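Local coordinates for protein aryl acylamidase (bacterium CSBL00001, PDB 4YJ6) that probably hydrolyses the amide bond of N-acylated aryl amines, as an enzyme of the amidase signature family, at residues A[268-277]-A[391-399]; A[285-294]-A[448-458]. All blocks are in the same frame, centred on the assembly; numbering follows the deposited sequence.

Contact 1. Residues A[268-277]-A[391-399]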
ATOM      1  N   GLY A 268      28.410  -7.510  -0.546  1.00 22.49           N
ATOM      2  CA  GLY A 268      28.874  -7.505  -1.920  1.00 21.51           C
ATOM      3  C   GLY A 268      27.917  -6.855  -2.903  1.00 23.59           C
ATOM      4  O   GLY A 268      28.252  -6.667  -4.076  1.00 23.89           O
ATOM      5  N   LYS A 269      26.712  -6.511  -2.458  1.00 20.22           N
ATOM      6  CA  LYS A 269      25.764  -5.897  -3.382  1.00 18.75           C
ATOM      7  C   LYS A 269      26.185  -4.496  -3.755  1.00 20.42           C
ATOM      8  O   LYS A 269      26.798  -3.802  -2.952  1.00 20.79           O
ATOM      9  CB  LYS A 269      24.364  -5.863  -2.758  1.00 16.25           C
ATOM     10  CG  LYS A 269      23.780  -7.272  -2.548  1.00 19.03           C
ATOM     11  CD  LYS A 269      23.632  -8.044  -3.877  1.00 23.57           C
ATOM     12  CE  LYS A 269      22.853  -9.358  -3.645  1.00 25.94           C
ATOM     13  NZ  LYS A 269      22.870 -10.185  -4.867  1.00 28.96           N
ATOM     14  N   LYS A 270      25.832  -4.087  -4.972  1.00 16.10           N
ATOM     15  CA  LYS A 270      26.135  -2.755  -5.487  1.00 18.52           C
ATOM     16  C   LYS A 270      24.852  -1.977  -5.445  1.00 15.23           C
ATOM     17  O   LYS A 270      23.853  -2.358  -6.072  1.00 16.68           O
ATOM     18  CB  LYS A 270      26.613  -2.809  -6.930  1.00 19.23           C
ATOM     19  CG  LYS A 270      27.979  -3.409  -7.116  1.00 28.25           C
ATOM     20  CD  LYS A 270      28.530  -3.075  -8.519  1.00 33.18           C
ATOM     21  CE  LYS A 270      28.244  -1.592  -8.977  1.00 31.48           C
ATOM     22  NZ  LYS A 270      28.894  -0.489  -8.138  1.00 34.51           N
ATOM     23  N   ILE A 271      24.846  -0.913  -4.678  1.00 13.87           N
ATOM     24  CA  ILE A 271      23.597  -0.227  -4.383  1.00 13.34           C
ATOM     25  C   ILE A 271      23.709   1.205  -4.875  1.00 15.40           C
ATOM     26  O   ILE A 271      24.682   1.898  -4.548  1.00 14.71           O
ATOM     27  CB  ILE A 271      23.331  -0.236  -2.897  1.00 13.58           C
ATOM     28  CG1 ILE A 271      23.213  -1.702  -2.401  1.00 12.95           C
ATOM     29  CG2 ILE A 271      22.042   0.562  -2.571  1.00 12.87           C
ATOM     30  CD1 ILE A 271      22.841  -1.840  -0.910  1.00 15.61           C
ATOM     31  N   GLY A 272      22.733   1.642  -5.665  1.00 11.55           N
ATOM     32  CA  GLY A 272      22.682   3.030  -6.099  1.00 13.60           C
ATOM     33  C   GLY A 272      21.790   3.826  -5.168  1.00 14.96           C
ATOM     34  O   GLY A 272      20.891   3.261  -4.551  1.00 12.71           O
ATOM     35  N   LEU A 273      22.105   5.119  -4.991  1.00 12.34           N
ATOM     36  CA  LEU A 273      21.361   5.981  -4.062  1.00 12.36           C
ATOM     37  C   LEU A 273      20.958   7.263  -4.794  1.00 13.13           C
ATOM     38  O   LEU A 273      21.765   7.857  -5.520  1.00 11.94           O
ATOM     39  CB  LEU A 273      22.262   6.335  -2.859  1.00 11.43           C
ATOM     40  CG  LEU A 273      21.714   7.388  -1.906  1.00 13.09           C
ATOM     41  CD1 LEU A 273      20.427   6.917  -1.253  1.00 13.56           C
ATOM     42  CD2 LEU A 273      22.800   7.737  -0.836  1.00 14.25           C
ATOM     43  N   THR A 274      19.697   7.675  -4.649  1.00 12.48           N
ATOM     44  CA  THR A 274      19.284   9.003  -5.124  1.00 12.35           C
ATOM     45  C   THR A 274      18.441   9.659  -4.052  1.00 16.39           C
ATOM     46  O   THR A 274      17.656   8.990  -3.391  1.00 13.41           O
ATOM     47  CB  THR A 274      18.487   8.921  -6.431  1.00 13.39           C
ATOM     48  OG1 THR A 274      18.095  10.240  -6.830  1.00 14.46           O
ATOM     49  CG2 THR A 274      17.221   7.980  -6.288  1.00 15.08           C
ATOM     50  N   LEU A 275      18.611  10.964  -3.833  1.00 12.86           N
ATOM     51  CA  LEU A 275      17.780  11.634  -2.841  1.00 12.19           C
ATOM     52  C   LEU A 275      16.533  12.295  -3.422  1.00 12.89           C
ATOM     53  O   LEU A 275      15.695  12.776  -2.679  1.00 14.26           O
ATOM     54  CB  LEU A 275      18.626  12.647  -2.040  1.00 15.52           C
ATOM     55  CG  LEU A 275      19.830  11.971  -1.370  1.00 16.55           C
ATOM     56  CD1 LEU A 275      20.703  13.031  -0.682  1.00 19.09           C
ATOM     57  CD2 LEU A 275      19.407  10.876  -0.371  1.00 17.26           C
ATOM     58  N   ASN A 276      16.389  12.321  -4.750  1.00 13.10           N
ATOM     59  CA  ASN A 276      15.249  12.983  -5.355  1.00 14.29           C
ATOM     60  C   ASN A 276      15.004  12.558  -6.795  1.00 14.12           C
ATOM     61  O   ASN A 276      14.217  13.194  -7.500  1.00 13.17           O
ATOM     62  CB  ASN A 276      15.470  14.515  -5.319  1.00 16.10           C
ATOM     63  CG  ASN A 276      16.751  14.936  -6.012  1.00 19.85           C
ATOM     64  OD1 ASN A 276      17.430  14.151  -6.687  1.00 14.75           O
ATOM     65  ND2 ASN A 276      17.141  16.206  -5.778  1.00 31.01           N
ATOM     66  N   TYR A 277      15.621  11.437  -7.204  1.00 13.96           N
ATOM     67  CA  TYR A 277      15.549  10.945  -8.584  1.00 13.98           C
ATOM     68  C   TYR A 277      15.920  12.011  -9.599  1.00 16.34           C
ATOM     69  O   TYR A 277      15.555  11.912 -10.779  1.00 15.20           O
ATOM     70  CB  TYR A 277      14.139  10.402  -8.913  1.00 12.02           C
ATOM     71  CG  TYR A 277      13.642   9.263  -8.041  1.00 12.24           C
ATOM     72  CD1 TYR A 277      13.915   7.920  -8.373  1.00 14.30           C
ATOM     73  CD2 TYR A 277      12.865   9.498  -6.941  1.00 13.01           C
ATOM     74  CE1 TYR A 277      13.408   6.846  -7.604  1.00 14.16           C
ATOM     75  CE2 TYR A 277      12.326   8.420  -6.165  1.00 14.26           C
ATOM     76  CZ  TYR A 277      12.616   7.097  -6.500  1.00 14.78           C
ATOM     77  OH  TYR A 277      12.090   6.055  -5.725  1.00 12.40           O
ATOM     78  N   ARG A 391      23.664  -1.846 -13.994  1.00 14.94           N
ATOM     79  CA  ARG A 391      24.901  -1.708 -13.239  1.00 17.16           C
ATOM     80  C   ARG A 391      24.797  -1.938 -11.734  1.00 17.80           C
ATOM     81  O   ARG A 391      25.833  -2.187 -11.111  1.00 22.26           O
ATOM     82  CB  ARG A 391      25.466  -0.316 -13.473  1.00 22.19           C
ATOM     83  CG  ARG A 391      25.749  -0.017 -14.950  1.00 29.23           C
ATOM     84  CD  ARG A 391      26.536   1.279 -15.078  1.00 34.97           C
ATOM     85  NE  ARG A 391      26.951   1.569 -16.450  1.00 47.48           N
ATOM     86  CZ  ARG A 391      26.531   2.610 -17.176  1.00 46.83           C
ATOM     87  NH1 ARG A 391      25.650   3.481 -16.683  1.00 43.29           N
ATOM     88  NH2 ARG A 391      26.992   2.781 -18.415  1.00 49.22           N
ATOM     89  N   PHE A 392      23.589  -1.851 -11.154  1.00 14.00           N
ATOM     90  CA  PHE A 392      23.408  -1.946  -9.709  1.00 14.02           C
ATOM     91  C   PHE A 392      22.429  -3.044  -9.375  1.00 14.21           C
ATOM     92  O   PHE A 392      21.549  -3.387 -10.182  1.00 13.79           O
ATOM     93  CB  PHE A 392      22.876  -0.609  -9.142  1.00 12.35           C
ATOM     94  CG  PHE A 392      23.907   0.519  -9.260  1.00 11.94           C
ATOM     95  CD1 PHE A 392      24.820   0.730  -8.254  1.00 14.33           C
ATOM     96  CD2 PHE A 392      23.936   1.305 -10.390  1.00 14.82           C
ATOM     97  CE1 PHE A 392      25.794   1.747  -8.384  1.00 15.68           C
ATOM     98  CE2 PHE A 392      24.886   2.313 -10.546  1.00 20.41           C
ATOM     99  CZ  PHE A 392      25.809   2.545  -9.526  1.00 19.90           C
ATOM    100  N   ASP A 393      22.571  -3.570  -8.166  1.00 13.67           N
ATOM    101  CA  ASP A 393      21.672  -4.585  -7.645  1.00 15.52           C
ATOM    102  C   ASP A 393      20.424  -4.001  -6.976  1.00 14.50           C
ATOM    103  O   ASP A 393      19.416  -4.669  -6.898  1.00 18.04           O
ATOM    104  CB  ASP A 393      22.426  -5.469  -6.630  1.00 18.99           C
ATOM    105  CG  ASP A 393      23.650  -6.129  -7.238  1.00 21.64           C
ATOM    106  OD1 ASP A 393      23.500  -6.817  -8.271  1.00 24.20           O
ATOM    107  OD2 ASP A 393      24.765  -5.945  -6.720  1.00 19.16           O
ATOM    108  N   LEU A 394      20.492  -2.772  -6.487  1.00 12.14           N
ATOM    109  CA  LEU A 394      19.405  -2.171  -5.725  1.00 10.63           C
ATOM    110  C   LEU A 394      19.477  -0.679  -5.931  1.00 12.23           C
ATOM    111  O   LEU A 394      20.550  -0.165  -6.209  1.00 11.85           O
ATOM    112  CB  LEU A 394      19.560  -2.431  -4.223  1.00 13.38           C
ATOM    113  CG  LEU A 394      19.335  -3.847  -3.701  1.00 19.95           C
ATOM    114  CD1 LEU A 394      19.926  -3.949  -2.277  1.00 21.14           C
ATOM    115  CD2 LEU A 394      17.834  -4.253  -3.706  1.00 12.94           C
ATOM    116  N   LEU A 395      18.347   0.004  -5.765  1.00 10.90           N
ATOM    117  CA  LEU A 395      18.328   1.462  -5.785  1.00 11.38           C
ATOM    118  C   LEU A 395      17.608   1.916  -4.526  1.00 12.70           C
ATOM    119  O   LEU A 395      16.543   1.390  -4.197  1.00 12.65           O
ATOM    120  CB  LEU A 395      17.585   1.969  -7.014  1.00 10.76           C
ATOM    121  CG  LEU A 395      17.333   3.469  -7.124  1.00 11.83           C
ATOM    122  CD1 LEU A 395      18.665   4.188  -7.139  1.00 10.94           C
ATOM    123  CD2 LEU A 395      16.519   3.745  -8.394  1.00 14.63           C
ATOM    124  N   LEU A 396      18.194   2.869  -3.819  1.00  9.33           N
ATOM    125  CA  LEU A 396      17.577   3.466  -2.629  1.00 11.13           C
ATOM    126  C   LEU A 396      17.147   4.887  -2.934  1.00 12.92           C
ATOM    127  O   LEU A 396      17.853   5.616  -3.627  1.00 11.41           O
ATOM    128  CB  LEU A 396      18.577   3.529  -1.468  1.00 11.06           C
ATOM    129  CG  LEU A 396      19.241   2.218  -1.107  1.00 10.56           C
ATOM    130  CD1 LEU A 396      20.294   2.476  -0.020  1.00 12.85           C
ATOM    131  CD2 LEU A 396      18.158   1.232  -0.647  1.00 10.77           C
ATOM    132  N   ALA A 397      16.040   5.303  -2.341  1.00 12.10           N
ATOM    133  CA  ALA A 397      15.540   6.676  -2.481  1.00 12.06           C
ATOM    134  C   ALA A 397      14.646   6.940  -1.287  1.00 12.94           C
ATOM    135  O   ALA A 397      14.270   6.007  -0.602  1.00 12.38           O
ATOM    136  CB  ALA A 397      14.745   6.833  -3.823  1.00 13.00           C
ATOM    137  N   PRO A 398      14.303   8.209  -1.009  1.00 11.33           N
ATOM    138  CA  PRO A 398      13.246   8.427  -0.021  1.00 11.46           C
ATOM    139  C   PRO A 398      11.941   7.924  -0.624  1.00 12.24           C
ATOM    140  O   PRO A 398      11.727   8.088  -1.823  1.00 12.32           O
ATOM    141  CB  PRO A 398      13.174   9.966   0.139  1.00 11.70           C
ATOM    142  CG  PRO A 398      14.437  10.512  -0.592  1.00 11.56           C
ATOM    143  CD  PRO A 398      14.739   9.460  -1.662  1.00 13.89           C
ATOM    144  N   THR A 399      11.060   7.347   0.181  1.00 12.69           N
ATOM    145  CA  THR A 399       9.762   6.932  -0.365  1.00  9.95           C
ATOM    146  C   THR A 399       8.976   8.139  -0.867  1.00 12.53           C
ATOM    147  O   THR A 399       8.366   8.079  -1.927  1.00 10.97           O
ATOM    148  CB  THR A 399       8.956   6.214   0.725  1.00 11.23           C
ATOM    149  OG1 THR A 399       9.790   5.186   1.259  1.00 10.51           O
ATOM    150  CG2 THR A 399       7.630   5.613   0.176  1.00 11.38           C
TER
HETATM  151  O   HOH W   1      26.730  -7.833  -6.789  1.00 37.35           O
HETATM  152  O   HOH W   2      10.364   6.955  -3.799  1.00 12.44           O

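Contact 2. Residues A[285-294]-A[448-458]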
ATOM      1  N   GLU A 285      15.234  17.647   5.336  1.00 16.52           N
ATOM      2  CA  GLU A 285      15.349  16.724   6.464  1.00 18.18           C
ATOM      3  C   GLU A 285      15.179  15.249   6.032  1.00 17.42           C
ATOM      4  O   GLU A 285      15.785  14.337   6.602  1.00 15.33           O
ATOM      5  CB  GLU A 285      14.312  17.042   7.555  1.00 19.94           C
ATOM      6  CG  GLU A 285      14.479  18.426   8.168  1.00 23.73           C
ATOM      7  CD  GLU A 285      13.832  19.560   7.355  1.00 27.35           C
ATOM      8  OE1 GLU A 285      13.138  19.333   6.315  1.00 24.54           O
ATOM      9  OE2 GLU A 285      14.020  20.726   7.782  1.00 35.77           O
ATOM     10  N   ILE A 286      14.335  15.056   5.042  1.00 16.64           N
ATOM     11  CA  ILE A 286      14.109  13.712   4.489  1.00 14.17           C
ATOM     12  C   ILE A 286      15.349  13.281   3.703  1.00 14.27           C
ATOM     13  O   ILE A 286      15.874  12.183   3.904  1.00 14.14           O
ATOM     14  CB  ILE A 286      12.884  13.694   3.598  1.00 16.65           C
ATOM     15  CG1 ILE A 286      11.615  13.775   4.466  1.00 16.06           C
ATOM     16  CG2 ILE A 286      12.864  12.377   2.719  1.00 13.91           C
ATOM     17  CD1 ILE A 286      10.322  13.904   3.639  1.00 15.98           C
ATOM     18  N   GLN A 287      15.879  14.177   2.867  1.00 14.53           N
ATOM     19  CA  GLN A 287      17.131  13.859   2.173  1.00 15.22           C
ATOM     20  C   GLN A 287      18.229  13.444   3.155  1.00 17.46           C
ATOM     21  O   GLN A 287      18.928  12.446   2.955  1.00 16.23           O
ATOM     22  CB  GLN A 287      17.620  15.033   1.344  1.00 14.10           C
ATOM     23  CG  GLN A 287      16.664  15.479   0.275  1.00 16.11           C
ATOM     24  CD  GLN A 287      17.317  16.454  -0.709  1.00 18.22           C
ATOM     25  OE1 GLN A 287      18.454  16.244  -1.144  1.00 20.20           O
ATOM     26  NE2 GLN A 287      16.600  17.529  -1.039  1.00 19.36           N
ATOM     27  N   ASP A 288      18.406  14.219   4.218  1.00 16.75           N
ATOM     28  CA  ASP A 288      19.448  13.888   5.173  1.00 17.88           C
ATOM     29  C   ASP A 288      19.243  12.550   5.859  1.00 17.26           C
ATOM     30  O   ASP A 288      20.208  11.799   6.106  1.00 17.64           O
ATOM     31  CB  ASP A 288      19.555  14.981   6.260  1.00 19.90           C
ATOM     32  CG  ASP A 288      20.020  16.318   5.705  1.00 26.42           C
ATOM     33  OD1 ASP A 288      20.529  16.369   4.557  1.00 23.07           O
ATOM     34  OD2 ASP A 288      19.862  17.321   6.443  1.00 25.95           O
ATOM     35  N   LEU A 289      17.992  12.253   6.188  1.00 15.06           N
ATOM     36  CA  LEU A 289      17.680  11.016   6.883  1.00 14.69           C
ATOM     37  C   LEU A 289      17.992   9.834   5.971  1.00 15.42           C
ATOM     38  O   LEU A 289      18.502   8.819   6.411  1.00 14.53           O
ATOM     39  CB  LEU A 289      16.194  11.001   7.307  1.00 14.01           C
ATOM     40  CG  LEU A 289      15.740   9.776   8.082  1.00 17.09           C
ATOM     41  CD1 LEU A 289      16.385   9.726   9.468  1.00 19.50           C
ATOM     42  CD2 LEU A 289      14.177   9.779   8.170  1.00 17.58           C
ATOM     43  N   ILE A 290      17.687   9.973   4.686  1.00 15.63           N
ATOM     44  CA  ILE A 290      17.933   8.873   3.748  1.00 15.54           C
ATOM     45  C   ILE A 290      19.444   8.710   3.480  1.00 14.97           C
ATOM     46  O   ILE A 290      19.940   7.586   3.298  1.00 15.21           O
ATOM     47  CB  ILE A 290      17.144   9.065   2.428  1.00 15.84           C
ATOM     48  CG1 ILE A 290      15.632   9.128   2.701  1.00 18.17           C
ATOM     49  CG2 ILE A 290      17.504   7.960   1.397  1.00 19.45           C
ATOM     50  CD1 ILE A 290      15.095   8.075   3.586  1.00 16.85           C
ATOM     51  N   GLY A 291      20.181   9.823   3.460  1.00 14.37           N
ATOM     52  CA  GLY A 291      21.624   9.720   3.332  1.00 17.17           C
ATOM     53  C   GLY A 291      22.219   8.911   4.467  1.00 17.47           C
ATOM     54  O   GLY A 291      23.163   8.141   4.286  1.00 16.25           O
ATOM     55  N   LYS A 292      21.675   9.112   5.665  1.00 15.52           N
ATOM     56  CA  LYS A 292      22.130   8.381   6.837  1.00 17.49           C
ATOM     57  C   LYS A 292      21.737   6.915   6.718  1.00 17.19           C
ATOM     58  O   LYS A 292      22.545   6.015   6.940  1.00 18.13           O
ATOM     59  CB  LYS A 292      21.466   8.987   8.070  1.00 22.90           C
ATOM     60  CG  LYS A 292      22.052   8.557   9.395  1.00 32.97           C
ATOM     61  CD  LYS A 292      21.551   9.487  10.513  1.00 37.87           C
ATOM     62  CE  LYS A 292      22.513   9.545  11.694  1.00 45.60           C
ATOM     63  NZ  LYS A 292      22.150  10.690  12.604  1.00 47.80           N
ATOM     64  N   ALA A 293      20.485   6.671   6.342  1.00 16.13           N
ATOM     65  CA  ALA A 293      19.989   5.300   6.256  1.00 18.56           C
ATOM     66  C   ALA A 293      20.776   4.487   5.255  1.00 18.00           C
ATOM     67  O   ALA A 293      21.055   3.332   5.480  1.00 17.45           O
ATOM     68  CB  ALA A 293      18.499   5.290   5.893  1.00 17.72           C
ATOM     69  N   ALA A 294      21.159   5.105   4.142  1.00 17.08           N
ATOM     70  CA  ALA A 294      21.899   4.399   3.113  1.00 18.48           C
ATOM     71  C   ALA A 294      23.226   3.876   3.640  1.00 19.07           C
ATOM     72  O   ALA A 294      23.719   2.837   3.211  1.00 21.09           O
ATOM     73  CB  ALA A 294      22.153   5.326   1.908  1.00 23.58           C
ATOM     74  N   ALA A 448      12.619   4.607   8.105  1.00 11.88           N
ATOM     75  CA  ALA A 448      14.000   5.082   8.178  1.00 14.85           C
ATOM     76  C   ALA A 448      14.257   5.884   9.439  1.00 17.37           C
ATOM     77  O   ALA A 448      15.383   6.319   9.646  1.00 17.27           O
ATOM     78  CB  ALA A 448      14.313   5.947   6.950  1.00 14.87           C
ATOM     79  N   GLY A 449      13.218   6.117  10.241  1.00 16.46           N
ATOM     80  CA  GLY A 449      13.363   6.944  11.439  1.00 19.42           C
ATOM     81  C   GLY A 449      12.266   7.976  11.598  1.00 18.21           C
ATOM     82  O   GLY A 449      11.264   7.956  10.888  1.00 17.00           O
ATOM     83  N   LEU A 450      12.435   8.892  12.562  1.00 15.97           N
ATOM     84  CA  LEU A 450      11.464   9.959  12.774  1.00 16.65           C
ATOM     85  C   LEU A 450      12.108  11.332  12.560  1.00 17.56           C
ATOM     86  O   LEU A 450      13.302  11.519  12.825  1.00 20.52           O
ATOM     87  CB  LEU A 450      10.931   9.942  14.210  1.00 17.13           C
ATOM     88  CG  LEU A 450      10.348   8.645  14.732  1.00 18.74           C
ATOM     89  CD1 LEU A 450       9.981   8.846  16.209  1.00 22.91           C
ATOM     90  CD2 LEU A 450       9.122   8.221  13.875  1.00 16.50           C
ATOM     91  N   ILE A 451      11.305  12.259  12.058  1.00 15.89           N
ATOM     92  CA  ILE A 451      11.689  13.659  11.920  1.00 21.05           C
ATOM     93  C   ILE A 451      10.631  14.433  12.662  1.00 20.28           C
ATOM     94  O   ILE A 451       9.441  14.383  12.326  1.00 18.16           O
ATOM     95  CB  ILE A 451      11.776  14.071  10.429  1.00 20.18           C
ATOM     96  CG1 ILE A 451      12.914  13.268   9.770  1.00 19.28           C
ATOM     97  CG2 ILE A 451      12.010  15.604  10.277  1.00 24.15           C
ATOM     98  CD1 ILE A 451      12.961  13.328   8.240  1.00 18.74           C
ATOM     99  N   ASP A 452      11.057  15.124  13.720  1.00 20.52           N
ATOM    100  CA  ASP A 452      10.110  15.864  14.561  1.00 23.78           C
ATOM    101  C   ASP A 452       8.914  14.989  14.976  1.00 20.92           C
ATOM    102  O   ASP A 452       7.770  15.431  14.950  1.00 21.82           O
ATOM    103  CB  ASP A 452       9.621  17.102  13.821  1.00 25.95           C
ATOM    104  CG  ASP A 452       9.011  18.156  14.761  1.00 35.65           C
ATOM    105  OD1 ASP A 452       9.269  18.088  15.986  1.00 36.12           O
ATOM    106  OD2 ASP A 452       8.281  19.056  14.268  1.00 35.68           O
ATOM    107  N   GLY A 453       9.200  13.750  15.353  1.00 18.36           N
ATOM    108  CA  GLY A 453       8.204  12.867  15.933  1.00 20.11           C
ATOM    109  C   GLY A 453       7.354  12.107  14.911  1.00 18.78           C
ATOM    110  O   GLY A 453       6.516  11.301  15.297  1.00 20.96           O
ATOM    111  N   LEU A 454       7.572  12.357  13.617  1.00 19.16           N
ATOM    112  CA  LEU A 454       6.750  11.735  12.572  1.00 16.97           C
ATOM    113  C   LEU A 454       7.610  10.818  11.674  1.00 17.89           C
ATOM    114  O   LEU A 454       8.787  11.069  11.423  1.00 15.94           O
ATOM    115  CB  LEU A 454       6.063  12.793  11.718  1.00 18.19           C
ATOM    116  CG  LEU A 454       5.009  13.664  12.401  1.00 22.07           C
ATOM    117  CD1 LEU A 454       4.431  14.621  11.374  1.00 19.92           C
ATOM    118  CD2 LEU A 454       3.933  12.765  13.032  1.00 21.78           C
ATOM    119  N   PRO A 455       7.015   9.718  11.205  1.00 14.23           N
ATOM    120  CA  PRO A 455       7.847   8.776  10.462  1.00 14.04           C
ATOM    121  C   PRO A 455       8.178   9.229   9.054  1.00 12.07           C
ATOM    122  O   PRO A 455       7.403   9.954   8.424  1.00 13.94           O
ATOM    123  CB  PRO A 455       6.950   7.512  10.367  1.00 13.04           C
ATOM    124  CG  PRO A 455       5.983   7.648  11.556  1.00 15.20           C
ATOM    125  CD  PRO A 455       5.713   9.140  11.602  1.00 13.06           C
ATOM    126  N   ALA A 456       9.299   8.742   8.553  1.00 13.44           N
ATOM    127  CA  ALA A 456       9.652   8.898   7.135  1.00 14.43           C
ATOM    128  C   ALA A 456      10.192   7.576   6.625  1.00 13.41           C
ATOM    129  O   ALA A 456      10.898   6.868   7.341  1.00 12.96           O
ATOM    130  CB  ALA A 456      10.753  10.001   6.937  1.00 15.16           C
ATOM    131  N   GLY A 457       9.930   7.274   5.352  1.00 14.20           N
ATOM    132  CA  GLY A 457      10.396   6.027   4.792  1.00 11.69           C
ATOM    133  C   GLY A 457      11.491   6.120   3.747  1.00 12.67           C
ATOM    134  O   GLY A 457      11.665   7.144   3.065  1.00 12.31           O
HETATM  135  N   MSE A 458      12.246   5.030   3.633  1.00 11.68           N
HETATM  136  CA  MSE A 458      13.170   4.869   2.517  1.00 10.15           C
HETATM  137  C   MSE A 458      12.676   3.768   1.585  1.00 14.42           C
HETATM  138  O   MSE A 458      12.229   2.724   2.046  1.00 12.73           O
HETATM  139  CB  MSE A 458      14.538   4.467   3.040  1.00 14.00           C
HETATM  140  CG  MSE A 458      15.402   3.957   1.931  1.00 15.98           C
HETATM  141 SE   MSE A 458      17.199   3.780   2.679  1.00 44.07          SE
HETATM  142  CE  MSE A 458      16.914   2.186   3.673  1.00 21.37           C
TER
HETATM  143  O   HOH W   3      17.955   6.724   8.891  1.00 25.43           O

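Contact 1. Residues A[268-277]-A[391-399]
Asp-393 meets Lys-270 twice at the start of a parallel strand pair in the amidase fold's mixed sheet, a worked example of a side chain lengthening a backbone ladder. Its OD2 accepts the N-H of Lys-270 at 2.8 Å, through the lone pair turned away from the other carboxylate oxygen and almost straight (169°), while its own N donates to Lys-270 O at 2.7 Å. With CG anti to the carbonyl carbon (chi1 -58°), the carboxylate swings back to the Lys-270 amide. Water 1 donates to OD2 as well and holds Gly-268 O weakly.

Beyond this clasp the regular ladder runs from Gly-272 N to Leu-394 O, from Leu-396 N to Gly-272 O and from Thr-274 N to Leu-396 O. Beside it the Phe-392 ring lays one face over Gly-272 CA, a CH-pi contact of 4.2 Å from CA to the ring centroid. On the sheet face of Ile-271, Leu-273, Leu-394 and Leu-396, Ile-271 CG2 meets Leu-396 CG at 3.6 Å, and helix 284-299 covers Leu-273 and Leu-396. At the far end Tyr-277 puts CZ 3.4 Å from Ala-397 CB, with Thr-274 CG2 over one face of its ring, toward the rim; water 2 joins Tyr-277 OH to Pro-398 O, donating to the latter. Outward again, strand 303-306 flanks 270-273 on its other edge through backbone bonds of Ile-271 and Leu-273.

Putting an alanine in place of Asp-393 would probably deprive the Lys-270 amide and water 1 of their shared acceptor and free the strand entrance to shift. The chemistry thus joins two kinds of hold: apolar packing and main-chain bonds in the sheet, and a carboxylate at its partly exposed start, where Lys-269 NZ, 4.8 Å from Asp-393 OD1, probably adds a mild electrostatic attraction.

Contact 2. Residues A[285-294]-A[448-458]
Leu-289 and Ala-448 meet where the flat groups are peptide units, for no aromatic ring belongs to either segment, and methyl groups rest against their carbonyl oxygens. Leu-289 CD1 lies 3.6 Å from Ala-448 O, Ile-451 CD1 approaches Glu-285 O at 3.4 Å, and Ile-290 CD1 reaches Gly-457 O. Water 3 donates to both Leu-289 O and Ala-448 O, spanning the two backbones.

The rest illustrates a helix laid on a beta hairpin mainly by apolar side chains. Leu-289, its CG anti to the backbone N (chi1 -178°), places CD2 between Ile-451 CD1, at 3.8 Å, and Ala-448 CB, at 4.0 Å, with Ala-456 CB against its flank at 3.6 Å. The next residue, Ile-290, rests CD1 on Met-458 CB at 3.7 Å; one turn beyond Leu-289, Ala-293 CB touches the selenium of Met-458, a selenomethionine, at 3.8 Å. At Gly-449 a CB would probably crowd Leu-289 CD1, and the positive phi favours glycine.

The hairpin turns back through a type I' turn from Ile-451 to Leu-454. Helix 284-299 also reaches the neighbouring strand through Ile-286 and Ile-290 on Pro-398, while Phe-477 of helix 467-480 packs against Ala-293 and Met-458.

Overall arrangement
From the N terminus, the chain lays down earlier strands of the sheet before strand 270-273 and helix 284-299; 113 residues after segment 268-277, a mostly helical span including this helix, it returns for strand 394-398, closing contact 1. Contact 2 closes later, when the hairpin of 443-451 and 454-462 reaches that helix. The segments alternate, so the two closures cross and neither nests in the other. They share one mixed sheet, in which 394-398 lies between 270-273 and 454-462: Thr-399 N probably bonds to Gly-457 O, 3.0 Å away. Helix 284-299, linking parallel strands 270-273 and 303-306 in a beta-alpha-beta crossover, thus packs across the sheet from the parallel strands to the hairpin.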